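PDB 3AK2: superoxide dismutase [Mn/Fe] from Aeropyrum pernix, which catalyses the dismutation of superoxide to oxygen and hydrogen peroxide at a single metal centre that can work with either manganese or iron. Local coordinates for residues W130-F135 / I161-V166; L12-N17 / I81-M86; G98-L103 / D194-L199. One frame throughout, in Å; residues are numbered along the deposited sequence.

Interaction 1: W130-F135 / I161-V166. With MN (manganese (II) ion), chain E.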
# COMPACT_ATOMS: atom_id res chain seq x y z
N TRP A 130 0.06 -9.78 9.53
CA TRP A 130 0.81 -10.44 10.58
C TRP A 130 1.01 -9.53 11.77
O TRP A 130 1.17 -8.32 11.61
CB TRP A 130 2.21 -10.82 10.07
CG TRP A 130 2.20 -11.68 8.87
CD1 TRP A 130 2.03 -11.28 7.57
CD2 TRP A 130 2.40 -13.10 8.82
NE1 TRP A 130 2.08 -12.36 6.73
CE2 TRP A 130 2.31 -13.49 7.47
CE3 TRP A 130 2.64 -14.08 9.79
CZ2 TRP A 130 2.45 -14.82 7.06
CZ3 TRP A 130 2.78 -15.40 9.39
CH2 TRP A 130 2.68 -15.75 8.03
N GLY A 131 1.00 -10.12 12.97
CA GLY A 131 1.57 -9.47 14.15
C GLY A 131 3.00 -9.94 14.29
O GLY A 131 3.28 -11.14 14.15
N VAL A 132 3.92 -9.02 14.55
CA VAL A 132 5.35 -9.33 14.54
C VAL A 132 6.08 -8.81 15.77
O VAL A 132 5.99 -7.63 16.10
CB VAL A 132 6.04 -8.78 13.25
CG1 VAL A 132 7.54 -9.06 13.26
CG2 VAL A 132 5.39 -9.35 11.99
N LEU A 133 6.80 -9.71 16.44
CA LEU A 133 7.79 -9.33 17.42
C LEU A 133 9.15 -9.46 16.76
O LEU A 133 9.53 -10.54 16.29
CB LEU A 133 7.72 -10.23 18.66
CG LEU A 133 8.79 -10.01 19.74
CD1 LEU A 133 8.64 -8.65 20.39
CD2 LEU A 133 8.74 -11.11 20.78
N ALA A 134 9.89 -8.35 16.72
CA ALA A 134 11.16 -8.31 16.01
C ALA A 134 12.29 -7.84 16.90
O ALA A 134 12.07 -7.14 17.90
CB ALA A 134 11.05 -7.40 14.78
N PHE A 135 13.50 -8.24 16.53
CA PHE A 135 14.72 -7.73 17.13
C PHE A 135 15.27 -6.60 16.27
O PHE A 135 15.49 -6.77 15.07
CB PHE A 135 15.75 -8.86 17.25
CG PHE A 135 17.02 -8.46 17.95
CD1 PHE A 135 17.09 -8.49 19.34
CD2 PHE A 135 18.15 -8.08 17.23
CE1 PHE A 135 18.27 -8.14 20.00
CE2 PHE A 135 19.33 -7.73 17.88
CZ PHE A 135 19.38 -7.76 19.27
N ILE A 161 11.22 -12.52 15.20
CA ILE A 161 11.51 -13.70 16.02
C ILE A 161 10.25 -14.46 16.44
O ILE A 161 10.32 -15.64 16.78
CB ILE A 161 12.42 -13.37 17.25
CG1 ILE A 161 11.72 -12.43 18.24
CG2 ILE A 161 13.76 -12.82 16.78
CD1 ILE A 161 12.43 -12.30 19.59
N LEU A 162 9.12 -13.77 16.41
CA LEU A 162 7.82 -14.37 16.68
C LEU A 162 6.77 -13.68 15.83
O LEU A 162 6.63 -12.46 15.87
CB LEU A 162 7.46 -14.28 18.16
CG LEU A 162 6.07 -14.79 18.55
CD1 LEU A 162 5.88 -16.28 18.24
CD2 LEU A 162 5.80 -14.53 20.02
N VAL A 163 6.02 -14.47 15.06
CA VAL A 163 5.00 -13.92 14.17
C VAL A 163 3.69 -14.67 14.35
O VAL A 163 3.69 -15.88 14.63
CB VAL A 163 5.43 -13.95 12.66
CG1 VAL A 163 6.76 -13.22 12.45
CG2 VAL A 163 5.51 -15.37 12.12
N ILE A 164 2.58 -13.96 14.20
CA ILE A 164 1.26 -14.58 14.13
C ILE A 164 0.60 -14.19 12.82
O ILE A 164 0.52 -13.01 12.48
CB ILE A 164 0.35 -14.25 15.35
CG1 ILE A 164 -0.98 -15.01 15.24
CG2 ILE A 164 0.13 -12.75 15.48
CD1 ILE A 164 -1.98 -14.76 16.36
N ASP A 165 0.14 -15.20 12.09
CA ASP A 165 -0.56 -15.00 10.83
C ASP A 165 -2.01 -14.66 11.14
O ASP A 165 -2.71 -15.47 11.77
CB ASP A 165 -0.47 -16.29 10.02
CG ASP A 165 -0.95 -16.13 8.59
OD1 ASP A 165 -1.39 -15.03 8.19
OD2 ASP A 165 -0.85 -17.13 7.87
N VAL A 166 -2.46 -13.48 10.72
CA VAL A 166 -3.87 -13.12 10.83
C VAL A 166 -4.54 -12.91 9.47
O VAL A 166 -5.57 -12.24 9.37
CB VAL A 166 -4.13 -11.92 11.79
CG1 VAL A 166 -3.84 -12.32 13.23
CG2 VAL A 166 -3.32 -10.70 11.39
MN MN E . -0.86 -17.66 5.91
O HOH W 1 -0.60 -15.61 5.41
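The carboxylate of D165 lies stacked against the indole of W130, the two planes only 13° apart, beside the manganese ion. One oxygen goes to the metal, with D165 OD2 2.0 Å from manganese, and H31, H79, H169 and a water fill the remaining coordination sites. The other, OD1, rests over the indole face toward its rim and accepts from W167 N; the coordinated water also donates to it, weakly. On that same face D165 CB makes a CH-pi contact, 3.9 Å from the centroid of the six-membered ring of W130. D165 CG is anti to its backbone N (chi1 -170°), which carries the carboxylate outward over the ring to the metal. V163 adds to the packing obliquely, its CG2 3.9 Å from W130 CZ3, while its CG1 lies alongside V132 CG2.

These residues belong to strands 129-136 and 159-165, whose segments 130-135 and 163-165 run antiparallel at 175° in the three-stranded sheet of the C-terminal alpha/beta domain of iron/manganese superoxide dismutases. W130 and D165 form a non-hydrogen-bonded pair. The next pair, G131 with I164, is hydrogen-bonded in both directions, with 3.0 Å from G131 N to I164 O and 2.9 Å from I164 N to G131 O. A beta carbon on G131 would come within 3.0 Å of I164 CG2, a tight approach.

Further from the metal comes a classic beta bulge, where I161 and L162 both face L133. L133 O is gripped by two amides, at 2.8 Å from I161 N and 3.3 Å from L162 N, while L133 N donates back to L162 O. M78 and F82 of helix 62-82 cover the sheet face bearing W130, V132, V163 and D165; V183 and W186 of helix 179-186 pack against I164 on the other.

Interaction 2: L12-N17 / I81-M86. With EDO (1,2-ethanediol), chain G.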
# COMPACT_ATOMS: atom_id res chain seq x y z
N LEU A 12 6.32 -29.20 7.99
CA LEU A 12 6.00 -28.70 9.32
C LEU A 12 6.85 -29.44 10.36
O LEU A 12 7.32 -30.55 10.09
CB LEU A 12 4.51 -28.89 9.64
CG LEU A 12 3.49 -28.15 8.77
CD1 LEU A 12 2.10 -28.37 9.31
CD2 LEU A 12 3.80 -26.67 8.69
N PRO A 13 7.08 -28.82 11.53
CA PRO A 13 7.80 -29.49 12.62
C PRO A 13 6.95 -30.52 13.38
O PRO A 13 7.44 -31.14 14.33
CB PRO A 13 8.19 -28.34 13.55
CG PRO A 13 7.81 -27.06 12.83
CD PRO A 13 6.71 -27.44 11.90
N TYR A 14 5.70 -30.69 12.97
CA TYR A 14 4.72 -31.53 13.66
C TYR A 14 3.66 -31.91 12.64
O TYR A 14 3.62 -31.35 11.54
CB TYR A 14 4.08 -30.75 14.83
CG TYR A 14 3.90 -29.28 14.51
CD1 TYR A 14 2.91 -28.86 13.61
CD2 TYR A 14 4.74 -28.32 15.05
CE1 TYR A 14 2.76 -27.52 13.28
CE2 TYR A 14 4.60 -26.97 14.73
CZ TYR A 14 3.61 -26.58 13.85
OH TYR A 14 3.46 -25.26 13.51
N ASN A 15 2.80 -32.87 12.99
CA ASN A 15 1.71 -33.28 12.11
C ASN A 15 0.62 -32.22 12.01
O ASN A 15 0.54 -31.32 12.84
CB ASN A 15 1.12 -34.62 12.58
CG ASN A 15 2.00 -35.82 12.21
OD1 ASN A 15 1.77 -36.94 12.69
ND2 ASN A 15 3.00 -35.60 11.37
N TYR A 16 -0.23 -32.33 10.98
CA TYR A 16 -1.27 -31.34 10.73
C TYR A 16 -2.27 -31.17 11.88
O TYR A 16 -2.80 -30.08 12.09
CB TYR A 16 -2.01 -31.62 9.42
CG TYR A 16 -1.17 -31.40 8.17
CD1 TYR A 16 -0.54 -30.18 7.93
CD2 TYR A 16 -1.02 -32.42 7.22
CE1 TYR A 16 0.23 -29.98 6.78
CE2 TYR A 16 -0.25 -32.22 6.07
CZ TYR A 16 0.37 -31.00 5.86
OH TYR A 16 1.13 -30.80 4.73
N ASN A 17 -2.53 -32.24 12.62
CA ASN A 17 -3.48 -32.18 13.75
C ASN A 17 -2.82 -31.88 15.10
O ASN A 17 -3.49 -31.90 16.14
CB ASN A 17 -4.33 -33.45 13.82
CG ASN A 17 -3.55 -34.68 14.26
OD1 ASN A 17 -2.33 -34.64 14.43
ND2 ASN A 17 -4.25 -35.79 14.44
N ILE A 81 8.96 -18.92 9.31
CA ILE A 81 9.13 -18.58 10.72
C ILE A 81 7.90 -19.01 11.53
O ILE A 81 8.03 -19.53 12.64
CB ILE A 81 9.41 -17.07 10.89
CG1 ILE A 81 10.69 -16.68 10.14
CG2 ILE A 81 9.50 -16.70 12.37
CD1 ILE A 81 10.91 -15.18 10.02
N PHE A 82 6.71 -18.81 10.96
CA PHE A 82 5.43 -19.11 11.62
C PHE A 82 5.32 -20.55 12.14
O PHE A 82 4.92 -20.76 13.29
CB PHE A 82 4.28 -18.78 10.66
CG PHE A 82 2.90 -18.94 11.24
CD1 PHE A 82 2.51 -18.25 12.38
CD2 PHE A 82 1.97 -19.77 10.61
CE1 PHE A 82 1.22 -18.39 12.90
CE2 PHE A 82 0.68 -19.91 11.11
CZ PHE A 82 0.30 -19.23 12.26
N TRP A 83 5.68 -21.53 11.32
CA TRP A 83 5.49 -22.92 11.74
C TRP A 83 6.30 -23.32 12.99
O TRP A 83 5.71 -23.79 13.96
CB TRP A 83 5.72 -23.92 10.61
CG TRP A 83 5.08 -23.61 9.29
CD1 TRP A 83 5.71 -23.53 8.08
CD2 TRP A 83 3.69 -23.37 9.03
NE1 TRP A 83 4.80 -23.25 7.09
CE2 TRP A 83 3.55 -23.16 7.64
CE3 TRP A 83 2.54 -23.34 9.83
CZ2 TRP A 83 2.33 -22.89 7.04
CZ3 TRP A 83 1.31 -23.07 9.23
CH2 TRP A 83 1.22 -22.85 7.84
N PRO A 84 7.64 -23.15 12.97
CA PRO A 84 8.41 -23.48 14.18
C PRO A 84 8.18 -22.54 15.36
O PRO A 84 8.54 -22.88 16.49
CB PRO A 84 9.86 -23.42 13.70
CG PRO A 84 9.85 -22.49 12.54
CD PRO A 84 8.52 -22.71 11.87
N ASN A 85 7.59 -21.37 15.11
CA ASN A 85 7.12 -20.48 16.18
C ASN A 85 6.01 -21.12 17.01
O ASN A 85 5.64 -20.59 18.06
CB ASN A 85 6.56 -19.17 15.61
CG ASN A 85 7.60 -18.07 15.42
OD1 ASN A 85 7.26 -17.02 14.88
ND2 ASN A 85 8.84 -18.29 15.86
N MET A 86 5.46 -22.23 16.52
CA MET A 86 4.41 -22.95 17.24
C MET A 86 4.87 -24.37 17.57
O MET A 86 5.83 -24.87 16.99
CB MET A 86 3.11 -23.00 16.42
CG MET A 86 2.54 -21.62 16.13
SD MET A 86 0.98 -21.62 15.22
CE MET A 86 1.50 -22.25 13.62
C1 EDO G . 3.47 -31.59 6.98
O1 EDO G . 4.89 -31.49 7.06
C2 EDO G . 2.93 -32.28 8.22
O2 EDO G . 3.13 -33.69 8.08
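L12 and W83 meet because the leucine's CG is anti to its carbonyl carbon (chi1 -62°) and, CD1 continuing the extended chain, branch CD2 turns over the indole. L12 CD2 makes a CH-pi contact 3.4 Å from the centroid of the five-membered W83 ring, 17° off its normal, while F82 CD2 covers the opposite face. In Y14, CG sits between the backbone N and the carbonyl carbon (chi1 35°), and the phenol reaches segment 81-86 edge-on. Y14 OH donates to W83 O at 2.7 Å, and M86 N of the type I turn W83-M86 reaches this oxygen from the opposite face of its plane. P13 crosses W83 at about a right angle, its CD 3.9 Å from W83 CB.

An ethanediol, probably from the crystallisation liquor, accepts from L12 N through O1 and lies over the ring of Y16, whose hydroxyl bonds to H32. An alanine in place of Y16 would probably leave H32 ND1 without this mate and the ethanediol without its aromatic floor.

W83 NE1 bonds to H36, its ring meets the metal ligand H31 edge-to-face, and its nearest side-chain atom lies about 6 Å from manganese, a second-shell position in the family's alpha-hairpin domain.

Interaction 3: G98-L103 / D194-L199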
# COMPACT_ATOMS: atom_id res chain seq x y z
N GLY A 98 14.38 -17.06 30.12
CA GLY A 98 15.61 -16.68 29.43
C GLY A 98 15.70 -15.24 28.98
O GLY A 98 15.16 -14.33 29.64
N ARG A 99 16.38 -15.03 27.86
CA ARG A 99 16.63 -13.70 27.33
C ARG A 99 15.35 -13.03 26.82
O ARG A 99 15.20 -11.81 26.94
CB ARG A 99 17.69 -13.74 26.22
CG ARG A 99 19.04 -14.34 26.63
CD ARG A 99 19.78 -13.50 27.68
NE ARG A 99 20.20 -12.19 27.18
CZ ARG A 99 21.34 -11.95 26.54
NH1 ARG A 99 21.62 -10.72 26.14
NH2 ARG A 99 22.20 -12.93 26.30
N VAL A 100 14.44 -13.83 26.27
CA VAL A 100 13.13 -13.33 25.81
C VAL A 100 12.37 -12.70 26.97
O VAL A 100 11.91 -11.56 26.87
CB VAL A 100 12.28 -14.44 25.14
CG1 VAL A 100 10.84 -13.99 24.94
CG2 VAL A 100 12.89 -14.85 23.81
N ALA A 101 12.25 -13.42 28.09
CA ALA A 101 11.58 -12.89 29.27
C ALA A 101 12.28 -11.65 29.81
O ALA A 101 11.62 -10.70 30.24
CB ALA A 101 11.48 -13.95 30.35
N ASP A 102 13.61 -11.65 29.77
CA ASP A 102 14.38 -10.51 30.26
C ASP A 102 14.09 -9.24 29.47
O ASP A 102 13.82 -8.19 30.06
CB ASP A 102 15.88 -10.81 30.25
CG ASP A 102 16.70 -9.67 30.83
OD1 ASP A 102 16.46 -9.32 32.01
OD2 ASP A 102 17.56 -9.13 30.11
N LEU A 103 14.14 -9.33 28.15
CA LEU A 103 13.83 -8.17 27.31
C LEU A 103 12.37 -7.76 27.41
O LEU A 103 12.05 -6.57 27.40
CB LEU A 103 14.25 -8.42 25.85
CG LEU A 103 15.75 -8.45 25.56
CD1 LEU A 103 15.99 -8.56 24.06
CD2 LEU A 103 16.47 -7.23 26.11
N ASP A 194 11.70 -21.92 20.48
CA ASP A 194 12.07 -21.44 19.15
C ASP A 194 12.34 -19.94 19.18
O ASP A 194 13.34 -19.47 18.62
CB ASP A 194 10.98 -21.78 18.13
CG ASP A 194 11.32 -21.29 16.74
OD1 ASP A 194 12.08 -21.97 16.03
OD2 ASP A 194 10.80 -20.22 16.36
N VAL A 195 11.46 -19.19 19.83
CA VAL A 195 11.62 -17.74 19.95
C VAL A 195 12.94 -17.38 20.65
O VAL A 195 13.66 -16.49 20.20
CB VAL A 195 10.41 -17.07 20.66
CG1 VAL A 195 10.59 -15.56 20.73
CG2 VAL A 195 9.12 -17.40 19.93
N GLU A 196 13.24 -18.10 21.73
CA GLU A 196 14.50 -17.91 22.47
C GLU A 196 15.72 -18.16 21.59
O GLU A 196 16.68 -17.39 21.60
CB GLU A 196 14.52 -18.81 23.71
CG GLU A 196 15.75 -18.66 24.61
CD GLU A 196 15.74 -17.39 25.45
OE1 GLU A 196 14.69 -16.72 25.53
OE2 GLU A 196 16.79 -17.06 26.03
N LYS A 197 15.68 -19.24 20.81
CA LYS A 197 16.77 -19.57 19.90
C LYS A 197 16.95 -18.51 18.81
O LYS A 197 18.08 -18.17 18.45
CB LYS A 197 16.58 -20.96 19.30
CG LYS A 197 16.90 -22.08 20.28
CD LYS A 197 16.56 -23.44 19.70
CE LYS A 197 17.15 -24.57 20.54
NZ LYS A 197 16.73 -24.51 21.97
N ARG A 198 15.83 -17.98 18.31
CA ARG A 198 15.88 -16.89 17.33
C ARG A 198 16.48 -15.62 17.92
O ARG A 198 17.33 -14.98 17.30
CB ARG A 198 14.49 -16.63 16.75
CG ARG A 198 14.05 -17.75 15.84
CD ARG A 198 12.67 -17.56 15.24
NE ARG A 198 12.30 -18.80 14.57
CZ ARG A 198 12.66 -19.15 13.34
NH1 ARG A 198 13.38 -18.32 12.59
NH2 ARG A 198 12.30 -20.33 12.86
N LEU A 199 16.06 -15.27 19.13
CA LEU A 199 16.62 -14.11 19.82
C LEU A 199 18.12 -14.27 20.06
O LEU A 199 18.89 -13.33 19.87
CB LEU A 199 15.88 -13.84 21.13
CG LEU A 199 16.40 -12.66 21.95
CD1 LEU A 199 16.39 -11.36 21.15
CD2 LEU A 199 15.59 -12.49 23.22
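E196 of helix 192-205 binds the N-terminal end of helix 98-108, anchoring a nearly perpendicular helix-helix contact in the C-terminal domain, partly buried and well away from the metal. The short segments cross at 81°, with their axes 8.7 Å apart at closest approach.

The carboxylate holds two successive backbone amides, one with each oxygen. R99 N donates to E196 OE2 over 2.8 Å, on the syn lone pair, and V100 N donates to E196 OE1 over 3.0 Å, also from the syn side but somewhat out of the carboxylate plane. The glutamate reaches them by extending from its backbone and then bending at chi2 (74°), which turns the carboxylate toward the other helix. A negative group at the amide end of a helix is likely to be stabilised by the helix dipole. G98 lies just before these amides with a positive phi of 59°; a beta carbon there would be 2.4 Å from E196 OE2, a clash.

Next to the polar pair, V100 CG2 lies tightly against E196 OE1, at 3.1 Å, and packs on L199 CD2 at 3.6 Å. V195 CG1 touches V100 CG2 at 3.9 Å, and L103 CD1 meets L199 CD2 obliquely at 4.0 Å. On another side of helix 192-205, R198 NE forms a salt bridge with D194 OD2 nearly in the guanidinium plane, and R198 NH1 bonds to Y210 O of the second subunit.

Binding of the N-terminal amides of a helix by a glutamate from a crossing helix, flanked by valine and leucine packing, joins the opening and closing helices of the alpha/beta domain of iron/manganese superoxide dismutases.

Overall arrangement
N85, the third residue of the turn in interaction 2, ties all three contacts together. Its OD1 lies 2.8 Å from V163 N of interaction 1, and its ND2 faces both I161 O, at the bulge, and D194 OD2 of interaction 3, the latter at 2.8 Å; all three are probable hydrogen bonds. Interactions 1 and 3 also meet directly, with F135 CD1 3.5 Å from L199 CD1. The centres of interactions 1 and 2 are about 15 Å apart, and those of interactions 2 and 3 about 18 Å. Interaction 1 supplies a manganese ligand, interaction 2 approaches the metal through an indole, and interaction 3 packs on the bulge, V195 and R198 touching I161.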